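Diheme cytochrome C NAPB (Haemophilus influenzae, PDB 1JNI) is the small diheme subunit of the periplasmic nitrate reductase and, with two stacked c-type hemes, probably passes electrons to the catalytic subunit. Local coordinates at residues A[59-64]-A[69-74]; A[46-49]-A[55-58]. All coordinates share one frame; numbering follows the deposited sequence.

Contact 1: A[59-64]-A[69-74]; sequences NCHSPE and SGATRI. With HEC (heme c), chain C.
Ala-71 sets its CB over one face of the His-61 imidazole, 3.6 Å from the ring centroid and close to the ring normal, a CH-pi contact. A bare methyl is small enough to lie over the ring while also touching the heme, and it packs against CB of Cys-60 as well. The ring is fixed along its edge too: ND1 donates in the ring plane to the carbonyl O of Thr-72, at 2.7 Å and nearly straight (170°). With CG beside the backbone N (chi1 -75°), the opposite nitrogen, NE2, reaches the heme iron at 2.0 Å; His-43 supplies the other axial nitrogen. The ND1 bond thus fixes the ring's rotation and would probably lend the iron ligand some imidazolate character. Thr-72 also serves the heme, its N and OG1 both donating to propionate O2D, at 2.8 Å from N. Farther on, Ile-74 N meets the carbonyl O of His-61 at 3.1 Å. Ser-69 OG accepts from Ala-71 N, an ST turn, and lies near the carbonyl O of Cys-60. The aliphatic part of Arg-73 crosses Pro-63 at about a right angle, while its NE bonds Ser-66; a water that accepts a weak hydrogen bond from NH2 donates another to Pro-63 O. With SG of Cys-60 joined to heme CAC, His-61 following it directly is typical of the CXXCH heme-binding motif of c-type cytochromes.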
loop_
_atom_site.group_PDB
_atom_site.type_symbol
_atom_site.label_atom_id
_atom_site.label_comp_id
_atom_site.label_asym_id
_atom_site.label_seq_id
_atom_site.Cartn_x
_atom_site.Cartn_y
_atom_site.Cartn_z
ATOM N N ASN A 59 -4.269 1.457 -6.564
ATOM C CA ASN A 59 -5.292 1.110 -7.555
ATOM C C ASN A 59 -5.827 -0.289 -7.290
ATOM O O ASN A 59 -6.927 -0.616 -7.760
ATOM C CB ASN A 59 -4.762 1.106 -8.990
ATOM C CG ASN A 59 -4.278 2.376 -9.588
ATOM O OD1 ASN A 59 -4.537 3.461 -9.055
ATOM N ND2 ASN A 59 -3.528 2.243 -10.694
ATOM N N CYS A 60 -5.065 -1.122 -6.578
ATOM C CA CYS A 60 -5.474 -2.482 -6.213
ATOM C C CYS A 60 -5.584 -2.661 -4.691
ATOM O O CYS A 60 -6.533 -3.353 -4.290
ATOM C CB CYS A 60 -4.537 -3.546 -6.808
ATOM S SG CYS A 60 -4.553 -3.517 -8.646
ATOM N N HIS A 61 -4.664 -2.100 -3.900
ATOM C CA HIS A 61 -4.589 -2.389 -2.477
ATOM C C HIS A 61 -5.373 -1.429 -1.624
ATOM O O HIS A 61 -5.423 -1.627 -0.411
ATOM C CB HIS A 61 -3.117 -2.428 -2.120
ATOM C CG HIS A 61 -2.344 -3.662 -2.554
ATOM N ND1 HIS A 61 -2.373 -4.899 -1.946
ATOM C CD2 HIS A 61 -1.452 -3.766 -3.567
ATOM C CE1 HIS A 61 -1.524 -5.715 -2.616
ATOM N NE2 HIS A 61 -0.965 -5.057 -3.608
ATOM N N SER A 62 -6.020 -0.419 -2.200
ATOM C CA SER A 62 -6.873 0.425 -1.367
ATOM C C SER A 62 -8.075 -0.333 -0.842
ATOM O O SER A 62 -8.527 -1.349 -1.436
ATOM C CB SER A 62 -7.391 1.622 -2.153
ATOM O OG SER A 62 -8.178 1.233 -3.236
ATOM N N PRO A 63 -8.667 0.109 0.262
ATOM C CA PRO A 63 -9.928 -0.484 0.758
ATOM C C PRO A 63 -11.000 -0.556 -0.324
ATOM O O PRO A 63 -11.731 -1.530 -0.407
ATOM C CB PRO A 63 -10.336 0.456 1.884
ATOM C CG PRO A 63 -9.031 0.922 2.434
ATOM C CD PRO A 63 -8.181 1.145 1.193
ATOM N N GLU A 64 -11.110 0.466 -1.179
ATOM C CA GLU A 64 -12.194 0.406 -2.160
ATOM C C GLU A 64 -11.952 -0.489 -3.335
ATOM O O GLU A 64 -12.942 -0.836 -3.982
ATOM C CB GLU A 64 -12.557 1.804 -2.661
ATOM C CG GLU A 64 -11.557 2.675 -3.300
ATOM C CD GLU A 64 -10.729 3.537 -2.334
ATOM O OE1 GLU A 64 -10.430 4.668 -2.849
ATOM O OE2 GLU A 64 -10.391 3.112 -1.190
ATOM N N SER A 69 -9.905 -6.412 -7.110
ATOM C CA SER A 69 -8.604 -6.791 -7.693
ATOM C C SER A 69 -8.030 -8.070 -7.134
ATOM O O SER A 69 -7.077 -8.610 -7.696
ATOM C CB SER A 69 -7.624 -5.602 -7.467
ATOM O OG SER A 69 -7.322 -5.502 -6.062
ATOM N N GLY A 70 -8.551 -8.563 -6.021
ATOM C CA GLY A 70 -7.891 -9.698 -5.371
ATOM C C GLY A 70 -6.714 -9.394 -4.506
ATOM O O GLY A 70 -6.122 -10.215 -3.813
ATOM N N ALA A 71 -6.303 -8.129 -4.428
ATOM C CA ALA A 71 -5.146 -7.696 -3.667
ATOM C C ALA A 71 -5.522 -7.470 -2.225
ATOM O O ALA A 71 -6.522 -6.834 -1.949
ATOM C CB ALA A 71 -4.615 -6.380 -4.249
ATOM N N THR A 72 -4.697 -7.921 -1.294
ATOM C CA THR A 72 -4.963 -7.731 0.136
ATOM C C THR A 72 -5.011 -6.259 0.464
ATOM O O THR A 72 -4.115 -5.500 0.041
ATOM C CB THR A 72 -3.885 -8.430 0.976
ATOM O OG1 THR A 72 -4.024 -9.836 0.719
ATOM C CG2 THR A 72 -4.033 -8.217 2.457
ATOM N N ARG A 73 -6.047 -5.884 1.203
ATOM C CA ARG A 73 -6.181 -4.496 1.565
ATOM C C ARG A 73 -5.079 -4.022 2.500
ATOM O O ARG A 73 -4.726 -4.799 3.410
ATOM C CB ARG A 73 -7.551 -4.376 2.253
ATOM C CG ARG A 73 -8.052 -3.063 2.670
ATOM C CD ARG A 73 -9.446 -3.189 3.263
ATOM N NE ARG A 73 -10.439 -3.625 2.284
ATOM C CZ ARG A 73 -11.753 -3.646 2.459
ATOM N NH1 ARG A 73 -12.235 -3.225 3.618
ATOM N NH2 ARG A 73 -12.564 -4.072 1.504
ATOM N N ILE A 74 -4.595 -2.789 2.336
ATOM C CA ILE A 74 -3.718 -2.254 3.379
ATOM C C ILE A 74 -4.541 -2.128 4.661
ATOM O O ILE A 74 -5.654 -1.621 4.679
ATOM C CB ILE A 74 -3.020 -0.927 2.995
ATOM C CG1 ILE A 74 -3.985 0.129 2.467
ATOM C CG2 ILE A 74 -1.847 -1.163 2.018
ATOM C CD1 ILE A 74 -3.424 1.553 2.525
HETATM FE FE HEC C . 0.390 -5.850 -4.853
HETATM C CHA HEC C . 0.242 -8.877 -3.185
HETATM C CHB HEC C . 2.551 -4.657 -2.510
HETATM C CHC HEC C . 0.746 -2.958 -6.635
HETATM C CHD HEC C . -2.136 -6.847 -6.913
HETATM N NA HEC C . 1.232 -6.613 -3.191
HETATM C C1A HEC C . 1.057 -7.868 -2.667
HETATM C C2A HEC C . 1.761 -7.986 -1.392
HETATM C C3A HEC C . 2.371 -6.803 -1.156
HETATM C C4A HEC C . 2.067 -5.947 -2.282
HETATM C CMA HEC C . 3.133 -6.319 0.084
HETATM C CAA HEC C . 1.687 -9.233 -0.480
HETATM C CBA HEC C . 0.558 -9.093 0.592
HETATM C CGA HEC C . 0.426 -10.398 1.339
HETATM O O1A HEC C . 1.070 -10.553 2.363
HETATM O O2A HEC C . -0.358 -11.308 0.940
HETATM N NB HEC C . 1.486 -4.184 -4.638
HETATM C C1B HEC C . 2.346 -3.828 -3.610
HETATM C C2B HEC C . 3.014 -2.565 -3.888
HETATM C C3B HEC C . 2.545 -2.118 -5.066
HETATM C C4B HEC C . 1.557 -3.094 -5.513
HETATM C CMB HEC C . 3.961 -1.918 -2.856
HETATM C CAB HEC C . 2.962 -0.945 -5.809
HETATM C CBB HEC C . 4.436 -0.754 -6.050
HETATM N NC HEC C . -0.536 -5.042 -6.393
HETATM C C1C HEC C . -0.291 -3.815 -6.986
HETATM C C2C HEC C . -1.207 -3.568 -8.085
HETATM C C3C HEC C . -2.042 -4.644 -8.182
HETATM C C4C HEC C . -1.595 -5.574 -7.128
HETATM C CMC HEC C . -1.282 -2.240 -8.841
HETATM C CAC HEC C . -3.209 -4.746 -8.977
HETATM C CBC HEC C . -3.010 -4.695 -10.465
HETATM N ND HEC C . -0.662 -7.531 -5.053
HETATM C C1D HEC C . -1.693 -7.759 -5.951
HETATM C C2D HEC C . -2.239 -9.111 -5.800
HETATM C C3D HEC C . -1.538 -9.674 -4.783
HETATM C C4D HEC C . -0.569 -8.685 -4.312
HETATM C CMD HEC C . -3.369 -9.728 -6.675
HETATM C CAD HEC C . -1.608 -11.139 -4.327
HETATM C CBD HEC C . -2.779 -11.269 -3.338
HETATM C CGD HEC C . -2.198 -10.825 -1.994
HETATM O O1D HEC C . -1.466 -11.637 -1.326
HETATM O O2D HEC C . -2.540 -9.655 -1.731
HETATM O O HOH W 1 -12.960 -3.708 -1.613
#

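Contact 2: A[46-49]-A[55-58]; sequences ANYQ and NQCL. With HEC (heme c), chain C.
The Tyr-48 ring carries the heme methyl CMC over one face, 3.5 Å from CZ, and CB of its chain neighbour Asn-47 over the other. Gln-56 approaches the same ring obliquely with CB, and its amide plane stands 82° from the ring. A broad aromatic suits this place because its face can cover the methyl at the rim of the porphyrin; chi1 of -54°, which puts CG beside the backbone N, turns the ring to the heme. The chain of Gln-56 runs out extended past CG and brings OE1 to Gln-49 N, 2.9 Å away, where the N-H lies in the carbonyl plane on a lone pair and the bond is nearly straight (173°). In return Gln-56 N donates to the carbonyl O of Gln-49 at 3.0 Å, so one residue uses backbone and side chain to bond both the backbone N-H and the backbone carbonyl of Gln-49. The amide of Gln-49 itself turns to Thr-51. Asn-55 caps the coming helix, though OD1 accepts only weakly from Cys-57 N and Leu-58 N, over a type I turn from Asn-55 to Leu-58. That turn delivers Cys-57, whose SG is bonded to heme CAB at 2.0 Å. Asn-47 O and Gln-56 OE1, both acceptors, lie 3.1 Å apart. Their mutual repulsion is probably offset by the Gln-49 N-H, which suggests that this straight bond helps to fix where the amide oxygen sits.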
loop_
_atom_site.group_PDB
_atom_site.type_symbol
_atom_site.label_atom_id
_atom_site.label_comp_id
_atom_site.label_asym_id
_atom_site.label_seq_id
_atom_site.Cartn_x
_atom_site.Cartn_y
_atom_site.Cartn_z
ATOM N N ALA A 46 7.746 -2.826 -11.219
ATOM C CA ALA A 46 8.361 -2.019 -12.268
ATOM C C ALA A 46 7.457 -0.968 -12.891
ATOM O O ALA A 46 7.907 0.118 -13.310
ATOM C CB ALA A 46 8.861 -2.973 -13.360
ATOM N N ASN A 47 6.152 -1.208 -13.017
ATOM C CA ASN A 47 5.201 -0.333 -13.653
ATOM C C ASN A 47 4.466 0.658 -12.734
ATOM O O ASN A 47 3.602 1.402 -13.226
ATOM C CB ASN A 47 4.100 -1.160 -14.363
ATOM C CG ASN A 47 4.648 -2.113 -15.399
ATOM O OD1 ASN A 47 5.810 -1.983 -15.805
ATOM N ND2 ASN A 47 3.819 -3.073 -15.822
ATOM N N TYR A 48 4.761 0.694 -11.434
ATOM C CA TYR A 48 3.932 1.462 -10.529
ATOM C C TYR A 48 4.673 2.593 -9.798
ATOM O O TYR A 48 5.566 2.417 -8.983
ATOM C CB TYR A 48 3.349 0.481 -9.506
ATOM C CG TYR A 48 2.607 -0.703 -10.069
ATOM C CD1 TYR A 48 2.803 -2.020 -9.681
ATOM C CD2 TYR A 48 1.649 -0.488 -11.074
ATOM C CE1 TYR A 48 2.112 -3.101 -10.220
ATOM C CE2 TYR A 48 0.950 -1.527 -11.615
ATOM C CZ TYR A 48 1.164 -2.836 -11.206
ATOM O OH TYR A 48 0.427 -3.852 -11.796
ATOM N N GLN A 49 4.246 3.817 -10.156
ATOM C CA GLN A 49 4.786 5.037 -9.609
ATOM C C GLN A 49 4.208 5.391 -8.251
ATOM O O GLN A 49 2.977 5.227 -8.029
ATOM C CB GLN A 49 4.399 6.176 -10.586
ATOM C CG GLN A 49 4.790 7.551 -10.085
ATOM C CD GLN A 49 4.503 8.627 -11.139
ATOM O OE1 GLN A 49 4.437 8.373 -12.349
ATOM N NE2 GLN A 49 4.434 9.844 -10.581
ATOM N N ASN A 55 -0.227 7.368 -6.517
ATOM C CA ASN A 55 0.189 6.098 -5.833
ATOM C C ASN A 55 -0.508 4.929 -6.543
ATOM O O ASN A 55 -1.632 4.597 -6.263
ATOM C CB ASN A 55 -0.116 6.082 -4.354
ATOM C CG ASN A 55 0.533 4.920 -3.639
ATOM O OD1 ASN A 55 0.526 3.804 -4.186
ATOM N ND2 ASN A 55 1.099 5.154 -2.454
ATOM N N GLN A 56 0.179 4.316 -7.486
ATOM C CA GLN A 56 -0.464 3.307 -8.323
ATOM C C GLN A 56 -0.632 1.989 -7.577
ATOM O O GLN A 56 -1.513 1.182 -7.929
ATOM C CB GLN A 56 0.288 3.182 -9.644
ATOM C CG GLN A 56 0.198 4.412 -10.550
ATOM C CD GLN A 56 0.846 4.105 -11.882
ATOM O OE1 GLN A 56 2.025 3.818 -12.029
ATOM N NE2 GLN A 56 0.044 4.114 -12.944
ATOM N N CYS A 57 0.074 1.757 -6.475
ATOM C CA CYS A 57 -0.183 0.588 -5.658
ATOM C C CYS A 57 -1.640 0.548 -5.116
ATOM O O CYS A 57 -2.251 -0.519 -4.989
ATOM C CB CYS A 57 0.769 0.515 -4.479
ATOM S SG CYS A 57 2.523 0.731 -4.852
ATOM N N LEU A 58 -2.185 1.745 -4.833
ATOM C CA LEU A 58 -3.506 1.818 -4.259
ATOM C C LEU A 58 -4.605 1.554 -5.283
ATOM O O LEU A 58 -5.765 1.418 -4.904
ATOM C CB LEU A 58 -3.644 3.193 -3.577
ATOM C CG LEU A 58 -2.767 3.342 -2.290
ATOM C CD1 LEU A 58 -2.890 4.773 -1.783
ATOM C CD2 LEU A 58 -3.148 2.375 -1.199
HETATM FE FE HEC C . 0.390 -5.850 -4.853
HETATM C CHA HEC C . 0.242 -8.877 -3.185
HETATM C CHB HEC C . 2.551 -4.657 -2.510
HETATM C CHC HEC C . 0.746 -2.958 -6.635
HETATM C CHD HEC C . -2.136 -6.847 -6.913
HETATM N NA HEC C . 1.232 -6.613 -3.191
HETATM C C1A HEC C . 1.057 -7.868 -2.667
HETATM C C2A HEC C . 1.761 -7.986 -1.392
HETATM C C3A HEC C . 2.371 -6.803 -1.156
HETATM C C4A HEC C . 2.067 -5.947 -2.282
HETATM C CMA HEC C . 3.133 -6.319 0.084
HETATM C CAA HEC C . 1.687 -9.233 -0.480
HETATM C CBA HEC C . 0.558 -9.093 0.592
HETATM C CGA HEC C . 0.426 -10.398 1.339
HETATM O O1A HEC C . 1.070 -10.553 2.363
HETATM O O2A HEC C . -0.358 -11.308 0.940
HETATM N NB HEC C . 1.486 -4.184 -4.638
HETATM C C1B HEC C . 2.346 -3.828 -3.610
HETATM C C2B HEC C . 3.014 -2.565 -3.888
HETATM C C3B HEC C . 2.545 -2.118 -5.066
HETATM C C4B HEC C . 1.557 -3.094 -5.513
HETATM C CMB HEC C . 3.961 -1.918 -2.856
HETATM C CAB HEC C . 2.962 -0.945 -5.809
HETATM C CBB HEC C . 4.436 -0.754 -6.050
HETATM N NC HEC C . -0.536 -5.042 -6.393
HETATM C C1C HEC C . -0.291 -3.815 -6.986
HETATM C C2C HEC C . -1.207 -3.568 -8.085
HETATM C C3C HEC C . -2.042 -4.644 -8.182
HETATM C C4C HEC C . -1.595 -5.574 -7.128
HETATM C CMC HEC C . -1.282 -2.240 -8.841
HETATM C CAC HEC C . -3.209 -4.746 -8.977
HETATM C CBC HEC C . -3.010 -4.695 -10.465
HETATM N ND HEC C . -0.662 -7.531 -5.053
HETATM C C1D HEC C . -1.693 -7.759 -5.951
HETATM C C2D HEC C . -2.239 -9.111 -5.800
HETATM C C3D HEC C . -1.538 -9.674 -4.783
HETATM C C4D HEC C . -0.569 -8.685 -4.312
HETATM C CMD HEC C . -3.369 -9.728 -6.675
HETATM C CAD HEC C . -1.608 -11.139 -4.327
HETATM C CBD HEC C . -2.779 -11.269 -3.338
HETATM C CGD HEC C . -2.198 -10.825 -1.994
HETATM O O1D HEC C . -1.466 -11.637 -1.326
HETATM O O2D HEC C . -2.540 -9.655 -1.731
#

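From the N-terminal side, contact 2 comes first: 46-49 leads into strand 50-51, the chain turns back through strand 54-55, and the segment 55-58, which runs on from that strand's end, closes this short hairpin beside the heme. Contact 1 opens at the next residue, running from helix 58-61 through helix 66-69 and closing its loop at 69-74. The two loops therefore follow in series, neither nested nor crossed. They share one heme, whose two thioether cysteines are divided between them, and they meet directly where Ile-74 CD1 packs 3.8 Å from Leu-58 CD2. Together they tie the hairpin, both small helices and the following loop round this heme; Asn-55 and Ile-74 also come near the second heme.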